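Long-range contact in protein ACDH-11, isoform b (Caenorhabditis elegans, PDB 4Y9J), which belongs to the acyl-CoA dehydrogenase family of FAD-binding flavoproteins and assembles from four chains: residues R60-A72 with C95-E108. Sequence-based numbering, arbitrary orientation.
Sequences RITSEVEHLGRQA and CNEWHKLKQICAEE
Residues 60-72, from helix 44-74, and helix 96-107 run roughly antiparallel, their axes 139° apart and 8.3 Å at closest approach, with Leu68 across from Glu97. They make an antiparallel helix pair in the AidB-like N-terminal part of this acyl-CoA dehydrogenase fold, and the connection between them carries the two-stranded sheet of 78-80 and 88-93. Leu68 is the knob here, set into a hole made by Glu97, Lys100, Leu101 and Ile104. Its CD1 presses on Ile104 CD1 at 3.5 Å, tight for two methyls, while CD2 lies against the CG of Glu97. Beside it, Leu101 CD2 meets Val65 CG1 at 3.5 Å, and Phe135 of helix 121-135 packs on Val65 from outside the pair.

At one end Arg60 reaches across the gap with its chain extended, CG anti to the backbone N (chi1 -164°), and the guanidinium lies over Ile104 CG1. Three carboxylates surround its edge. NE and NH2 both hold Glu64 OE1, one turn along the same helix; NH1 and NH2 share Glu107 OE1, which sits somewhat out of the guanidinium plane; and NH1 makes a nearly straight 3.0 Å bond to Glu108 OE2. These bonds should restrict rotation of the group. Glu108 has a second partner, its OE1 forming a salt bridge with Lys131. A water links Glu64 OE2 to Lys100 NZ. Toward the other end Glu97 bends at chi2 (83°), laying its carboxylate beside Gln71 CB, and one water donates to both Glu97 OE2 and Gln71 OE1. At the start of helix 96-107, Cys95 SG accepts a weak capping bond from Trp98 N and lies 3.7 Å from Ala72 CA.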
# COMPACT_ATOMS: atom_id res chain seq x y z
N ARG B 60 -9.01 -6.23 31.72
CA ARG B 60 -7.95 -5.62 30.95
C ARG B 60 -7.97 -6.07 29.50
O ARG B 60 -7.61 -5.30 28.59
CB ARG B 60 -6.61 -5.90 31.55
CG ARG B 60 -5.53 -4.99 31.01
CD ARG B 60 -4.13 -5.21 31.59
NE ARG B 60 -3.29 -4.06 31.23
CZ ARG B 60 -2.12 -3.74 31.76
NH1 ARG B 60 -1.49 -4.49 32.64
NH2 ARG B 60 -1.54 -2.66 31.33
N ILE B 61 -8.35 -7.33 29.26
CA ILE B 61 -8.49 -7.84 27.92
C ILE B 61 -9.55 -7.02 27.17
O ILE B 61 -9.31 -6.60 26.04
CB ILE B 61 -8.88 -9.34 27.88
CG1 ILE B 61 -7.86 -10.28 28.55
CG2 ILE B 61 -9.20 -9.82 26.49
CD1 ILE B 61 -6.55 -10.34 27.91
N THR B 62 -10.73 -6.83 27.76
CA THR B 62 -11.81 -6.19 27.05
C THR B 62 -11.55 -4.67 26.92
O THR B 62 -11.79 -4.10 25.86
CB THR B 62 -13.19 -6.40 27.71
OG1 THR B 62 -13.19 -5.90 29.05
CG2 THR B 62 -13.61 -7.91 27.64
N SER B 63 -10.97 -4.08 27.93
CA SER B 63 -10.74 -2.65 27.94
C SER B 63 -9.51 -2.21 27.17
O SER B 63 -9.47 -1.06 26.78
CB SER B 63 -10.71 -2.12 29.36
OG SER B 63 -9.48 -2.43 30.01
N GLU B 64 -8.49 -3.07 27.02
CA GLU B 64 -7.17 -2.67 26.47
C GLU B 64 -6.54 -3.65 25.51
O GLU B 64 -6.21 -3.29 24.36
CB GLU B 64 -6.17 -2.31 27.56
CG GLU B 64 -4.85 -1.72 27.06
CD GLU B 64 -3.84 -1.46 28.15
OE1 GLU B 64 -4.02 -2.03 29.27
OE2 GLU B 64 -2.87 -0.68 27.89
N VAL B 65 -6.41 -4.91 25.90
CA VAL B 65 -5.56 -5.81 25.14
C VAL B 65 -6.19 -6.11 23.81
O VAL B 65 -5.50 -6.10 22.80
CB VAL B 65 -5.25 -7.15 25.88
CG1 VAL B 65 -4.32 -8.00 25.08
CG2 VAL B 65 -4.65 -6.87 27.27
N GLU B 66 -7.49 -6.43 23.79
CA GLU B 66 -8.15 -6.71 22.51
C GLU B 66 -7.83 -5.63 21.40
O GLU B 66 -7.58 -5.99 20.27
CB GLU B 66 -9.64 -6.91 22.77
CG GLU B 66 -10.48 -7.07 21.54
CD GLU B 66 -10.36 -8.42 20.84
OE1 GLU B 66 -9.53 -9.30 21.18
OE2 GLU B 66 -11.11 -8.59 19.88
N HIS B 67 -7.92 -4.36 21.76
CA HIS B 67 -7.75 -3.24 20.80
C HIS B 67 -6.33 -3.23 20.37
O HIS B 67 -6.06 -3.13 19.21
CB HIS B 67 -8.09 -1.90 21.44
CG HIS B 67 -7.62 -0.69 20.65
ND1 HIS B 67 -8.29 -0.22 19.53
CD2 HIS B 67 -6.57 0.16 20.84
CE1 HIS B 67 -7.67 0.85 19.05
NE2 HIS B 67 -6.63 1.10 19.82
N LEU B 68 -5.41 -3.44 21.33
CA LEU B 68 -3.99 -3.50 20.98
C LEU B 68 -3.68 -4.59 19.99
O LEU B 68 -2.97 -4.36 18.97
CB LEU B 68 -3.07 -3.70 22.19
CG LEU B 68 -3.03 -2.61 23.23
CD1 LEU B 68 -2.21 -2.99 24.48
CD2 LEU B 68 -2.54 -1.29 22.65
N GLY B 69 -4.21 -5.80 20.28
CA GLY B 69 -4.00 -6.94 19.34
C GLY B 69 -4.56 -6.69 17.94
O GLY B 69 -3.94 -7.02 16.94
N ARG B 70 -5.72 -6.06 17.90
CA ARG B 70 -6.30 -5.61 16.61
C ARG B 70 -5.44 -4.64 15.86
O ARG B 70 -5.15 -4.86 14.67
CB ARG B 70 -7.71 -5.12 16.79
CG ARG B 70 -8.37 -4.62 15.51
CD ARG B 70 -8.48 -5.76 14.51
NE ARG B 70 -9.28 -5.34 13.35
CZ ARG B 70 -9.31 -5.98 12.19
NH1 ARG B 70 -8.65 -7.11 12.03
NH2 ARG B 70 -10.09 -5.49 11.21
N GLN B 71 -4.92 -3.64 16.55
CA GLN B 71 -3.97 -2.73 15.93
C GLN B 71 -2.73 -3.36 15.35
O GLN B 71 -2.26 -2.93 14.30
CB GLN B 71 -3.59 -1.60 16.87
CG GLN B 71 -4.72 -0.67 17.23
CD GLN B 71 -5.47 -0.07 15.99
OE1 GLN B 71 -4.89 0.58 15.20
NE2 GLN B 71 -6.72 -0.34 15.88
N ALA B 72 -2.22 -4.41 16.02
CA ALA B 72 -1.02 -5.11 15.55
C ALA B 72 -1.27 -5.86 14.26
O ALA B 72 -0.34 -6.07 13.48
CB ALA B 72 -0.51 -6.07 16.63
N CYS B 95 4.76 -1.93 14.98
CA CYS B 95 3.86 -0.94 15.55
C CYS B 95 4.09 -0.79 17.06
O CYS B 95 4.58 -1.70 17.72
CB CYS B 95 2.42 -1.25 15.26
SG CYS B 95 1.65 -2.65 16.03
N ASN B 96 3.69 0.37 17.58
CA ASN B 96 3.80 0.64 18.98
C ASN B 96 3.00 -0.35 19.80
O ASN B 96 3.43 -0.76 20.92
CB ASN B 96 3.31 2.04 19.32
CG ASN B 96 4.31 3.09 18.98
OD1 ASN B 96 5.50 2.81 18.69
ND2 ASN B 96 3.88 4.35 19.08
N GLU B 97 1.89 -0.79 19.27
CA GLU B 97 1.02 -1.70 20.01
C GLU B 97 1.64 -3.16 20.26
O GLU B 97 1.40 -3.74 21.33
CB GLU B 97 -0.34 -1.83 19.40
CG GLU B 97 -1.17 -0.55 19.36
CD GLU B 97 -0.88 0.38 18.19
OE1 GLU B 97 0.07 0.16 17.41
OE2 GLU B 97 -1.66 1.27 18.00
N TRP B 98 2.45 -3.66 19.32
CA TRP B 98 3.18 -4.87 19.48
C TRP B 98 4.09 -4.72 20.75
O TRP B 98 4.10 -5.60 21.63
CB TRP B 98 4.05 -5.15 18.27
CG TRP B 98 4.88 -6.33 18.36
CD1 TRP B 98 6.21 -6.36 18.75
CD2 TRP B 98 4.51 -7.70 18.11
NE1 TRP B 98 6.68 -7.64 18.66
CE2 TRP B 98 5.66 -8.50 18.35
CE3 TRP B 98 3.32 -8.35 17.72
CZ2 TRP B 98 5.66 -9.89 18.18
CZ3 TRP B 98 3.34 -9.77 17.55
CH2 TRP B 98 4.50 -10.50 17.80
N HIS B 99 4.84 -3.64 20.80
CA HIS B 99 5.69 -3.38 21.92
C HIS B 99 4.89 -3.29 23.23
O HIS B 99 5.35 -3.78 24.26
CB HIS B 99 6.57 -2.13 21.72
CG HIS B 99 7.53 -2.26 20.58
ND1 HIS B 99 8.53 -3.22 20.53
CD2 HIS B 99 7.63 -1.55 19.42
CE1 HIS B 99 9.18 -3.12 19.38
NE2 HIS B 99 8.65 -2.12 18.69
N LYS B 100 3.77 -2.60 23.21
CA LYS B 100 2.92 -2.43 24.37
C LYS B 100 2.40 -3.76 24.87
O LYS B 100 2.45 -4.02 26.10
CB LYS B 100 1.77 -1.46 24.09
CG LYS B 100 0.85 -1.22 25.28
CD LYS B 100 1.54 -0.53 26.47
CE LYS B 100 0.52 -0.33 27.59
NZ LYS B 100 1.01 0.36 28.79
N LEU B 101 2.03 -4.64 23.97
CA LEU B 101 1.60 -6.00 24.34
C LEU B 101 2.70 -6.78 25.08
O LEU B 101 2.45 -7.43 26.08
CB LEU B 101 1.10 -6.76 23.15
CG LEU B 101 -0.27 -6.30 22.63
CD1 LEU B 101 -0.46 -6.63 21.16
CD2 LEU B 101 -1.40 -6.87 23.43
N LYS B 102 3.93 -6.69 24.57
CA LYS B 102 5.06 -7.34 25.25
C LYS B 102 5.27 -6.81 26.65
O LYS B 102 5.60 -7.53 27.58
CB LYS B 102 6.33 -7.17 24.43
CG LYS B 102 6.28 -7.98 23.14
CD LYS B 102 7.42 -7.58 22.20
CE LYS B 102 8.80 -8.00 22.60
NZ LYS B 102 9.90 -7.35 21.82
N GLN B 103 5.15 -5.51 26.80
CA GLN B 103 5.24 -4.90 28.09
C GLN B 103 4.19 -5.35 29.07
O GLN B 103 4.49 -5.58 30.25
CB GLN B 103 5.26 -3.37 28.00
CG GLN B 103 6.41 -2.90 27.13
CD GLN B 103 6.28 -1.42 26.68
OE1 GLN B 103 5.30 -0.73 26.97
NE2 GLN B 103 7.28 -0.96 25.95
N ILE B 104 2.97 -5.43 28.60
CA ILE B 104 1.86 -5.94 29.38
C ILE B 104 2.11 -7.40 29.84
O ILE B 104 1.85 -7.74 31.01
CB ILE B 104 0.54 -5.81 28.63
CG1 ILE B 104 0.14 -4.32 28.52
CG2 ILE B 104 -0.55 -6.61 29.33
CD1 ILE B 104 -1.04 -4.10 27.57
N CYS B 105 2.65 -8.22 28.94
CA CYS B 105 3.04 -9.60 29.29
C CYS B 105 4.01 -9.67 30.45
O CYS B 105 3.87 -10.52 31.36
CB CYS B 105 3.62 -10.30 28.08
SG CYS B 105 2.31 -10.75 26.93
N ALA B 106 5.01 -8.78 30.44
CA ALA B 106 5.93 -8.66 31.56
C ALA B 106 5.20 -8.24 32.84
O ALA B 106 5.31 -8.93 33.86
CB ALA B 106 7.01 -7.63 31.29
N GLU B 107 4.51 -7.10 32.78
CA GLU B 107 3.81 -6.52 33.94
C GLU B 107 2.86 -7.59 34.57
O GLU B 107 2.77 -7.71 35.80
CB GLU B 107 2.89 -5.36 33.48
CG GLU B 107 3.35 -3.95 33.71
CD GLU B 107 2.52 -2.90 32.94
OE1 GLU B 107 1.45 -3.18 32.34
OE2 GLU B 107 2.95 -1.74 32.91
N GLU B 108 2.15 -8.28 33.71
CA GLU B 108 1.15 -9.31 34.08
C GLU B 108 1.73 -10.68 34.46
O GLU B 108 0.98 -11.59 34.86
CB GLU B 108 0.09 -9.49 32.98
CG GLU B 108 -0.76 -8.23 32.83
CD GLU B 108 -1.83 -8.05 33.86
OE1 GLU B 108 -1.98 -8.94 34.75
OE2 GLU B 108 -2.49 -7.01 33.84
O HOH W 1 -1.46 0.04 29.97
O HOH W 2 -3.56 1.98 19.85
O HOH W 3 -3.14 2.27 16.21